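Local structure of ribosomal RNA small subunit methyltransferase Nep1 (Archaeoglobus fulgidus, 3O7B) at residues K156-L160 / R161-R165. The protein probably methylates N1 of a specific pseudouridine in 16S ribosomal RNA during ribosome biogenesis, using S-adenosyl-L-methionine as methyl donor. Sequence-based numbering, arbitrary orientation.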
loop_
_atom_site.group_PDB
_atom_site.type_symbol
_atom_site.label_atom_id
_atom_site.label_comp_id
_atom_site.label_asym_id
_atom_site.label_seq_id
_atom_site.Cartn_x
_atom_site.Cartn_y
_atom_site.Cartn_z
ATOM N N LYS A 156 14.818 7.921 -17.760
ATOM C CA LYS A 156 15.090 7.750 -19.187
ATOM C C LYS A 156 14.946 9.080 -19.916
ATOM O O LYS A 156 14.019 9.848 -19.626
ATOM C CB LYS A 156 14.150 6.717 -19.810
ATOM C CG LYS A 156 14.222 5.325 -19.188
ATOM C CD LYS A 156 15.592 4.668 -19.324
ATOM C CE LYS A 156 15.461 3.164 -19.137
ATOM N NZ LYS A 156 16.726 2.434 -19.428
ATOM N N ASP A 157 15.833 9.341 -20.885
ATOM C CA ASP A 157 15.814 10.614 -21.621
ATOM C C ASP A 157 14.833 10.551 -22.790
ATOM O O ASP A 157 15.185 10.781 -23.961
ATOM C CB ASP A 157 17.215 10.997 -22.118
ATOM C CG ASP A 157 17.307 12.460 -22.557
ATOM O OD1 ASP A 157 16.395 13.263 -22.244
ATOM O OD2 ASP A 157 18.319 12.808 -23.210
ATOM N N VAL A 158 13.598 10.202 -22.463
ATOM C CA VAL A 158 12.510 10.127 -23.430
ATOM C C VAL A 158 11.269 10.728 -22.783
ATOM O O VAL A 158 11.286 11.116 -21.611
ATOM C CB VAL A 158 12.221 8.687 -23.881
ATOM C CG1 VAL A 158 13.468 8.027 -24.458
ATOM C CG2 VAL A 158 11.628 7.834 -22.716
ATOM N N GLY A 159 10.191 10.815 -23.552
ATOM C CA GLY A 159 8.934 11.317 -23.037
ATOM C C GLY A 159 7.916 10.208 -22.935
ATOM O O GLY A 159 8.134 9.080 -23.376
ATOM N N LEU A 160 6.775 10.570 -22.361
ATOM C CA LEU A 160 5.661 9.664 -22.247
ATOM C C LEU A 160 5.279 9.041 -23.591
ATOM O O LEU A 160 4.989 7.862 -23.678
ATOM C CB LEU A 160 4.485 10.376 -21.591
ATOM C CG LEU A 160 3.215 9.553 -21.402
ATOM C CD1 LEU A 160 3.486 8.257 -20.597
ATOM C CD2 LEU A 160 2.216 10.412 -20.711
ATOM N N ARG A 161 5.322 9.847 -24.662
ATOM C CA ARG A 161 4.940 9.344 -25.985
ATOM C C ARG A 161 5.815 8.165 -26.427
ATOM O O ARG A 161 5.391 7.283 -27.161
ATOM C CB ARG A 161 5.005 10.470 -27.031
ATOM C CG ARG A 161 6.418 11.036 -27.262
ATOM C CD ARG A 161 6.453 12.062 -28.402
ATOM N NE ARG A 161 5.687 13.254 -28.081
ATOM C CZ ARG A 161 5.608 14.326 -28.868
ATOM N NH1 ARG A 161 6.272 14.358 -30.015
ATOM N NH2 ARG A 161 4.876 15.365 -28.495
ATOM N N ASP A 162 7.056 8.136 -25.950
ATOM C CA ASP A 162 7.987 7.130 -26.394
ATOM C C ASP A 162 7.812 5.791 -25.687
ATOM O O ASP A 162 8.039 4.747 -26.273
ATOM C CB ASP A 162 9.406 7.693 -26.244
ATOM C CG ASP A 162 9.547 9.043 -26.934
ATOM O OD1 ASP A 162 9.309 9.091 -28.165
ATOM O OD2 ASP A 162 9.836 10.059 -26.274
ATOM N N ILE A 163 7.369 5.812 -24.432
ATOM C CA ILE A 163 7.243 4.534 -23.726
ATOM C C ILE A 163 5.950 3.778 -24.057
ATOM O O ILE A 163 5.829 2.583 -23.794
ATOM C CB ILE A 163 7.449 4.678 -22.202
ATOM C CG1 ILE A 163 6.436 5.653 -21.600
ATOM C CG2 ILE A 163 8.900 5.102 -21.913
ATOM C CD1 ILE A 163 6.376 5.600 -20.074
ATOM N N VAL A 164 4.995 4.479 -24.671
ATOM C CA VAL A 164 3.766 3.840 -25.131
ATOM C C VAL A 164 3.794 3.451 -26.620
ATOM O O VAL A 164 2.820 2.897 -27.137
ATOM C CB VAL A 164 2.515 4.703 -24.818
ATOM C CG1 VAL A 164 2.376 4.923 -23.322
ATOM C CG2 VAL A 164 2.552 6.051 -25.564
ATOM N N ARG A 165 4.911 3.730 -27.302
ATOM C CA ARG A 165 5.129 3.229 -28.671
ATOM C C ARG A 165 4.968 1.720 -28.740
ATOM O O ARG A 165 5.539 0.997 -27.921
ATOM C CB ARG A 165 6.559 3.525 -29.147
ATOM C CG ARG A 165 6.782 4.838 -29.814
ATOM C CD ARG A 165 8.261 4.998 -30.238
ATOM N NE ARG A 165 8.577 4.354 -31.515
ATOM C CZ ARG A 165 9.573 3.493 -31.738
ATOM N NH1 ARG A 165 10.399 3.130 -30.765
ATOM N NH2 ARG A 165 9.740 2.994 -32.957
#
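Asp162 reaches back to Gly159 at the start of the short helix 160-163, making one half of a capping box: the N-cap is a glycine and has no side chain to accept the Asp162 N-H, so the side-chain half of the box comes from Asp162 alone. Asp162 OD2 accepts the Gly159 N-H through its anti lone pair, at 2.8 Å and nearly straight (164°). CG of Asp162 lies beside its own backbone N (chi1 -53°), which turns the carboxylate back toward the Gly159 N-H in front of the helix. The return bond is backbone only, Asp162 N to Gly159 O at 2.9 Å. With an alanine here, the Gly159 N-H would probably be left without its carboxylate acceptor, and the loop before the helix freer to shift. Val158 flanks the cap, its CB 3.6 Å from Asp162 OD2 and its CG2 3.9 Å from Ile163 CG2. On the buried side, Leu160 CD1 meets Ile163 CD1 at 4.0 Å, while Leu160 O takes a weak bond from Ile163 N. Both side chains pack on the central sheet of this SPOUT methyltransferase: Leu160 on Val31, Leu33 and His110, Ile163 on Val31, Tyr108 and Ile116. Leu160 also touches helix 203-209, to which the exposed Arg161 is tied by a salt bridge from its NE to Glu208 OE2. At the far end, Ile163 O accepts a hydrogen bond from Arg167 NH1.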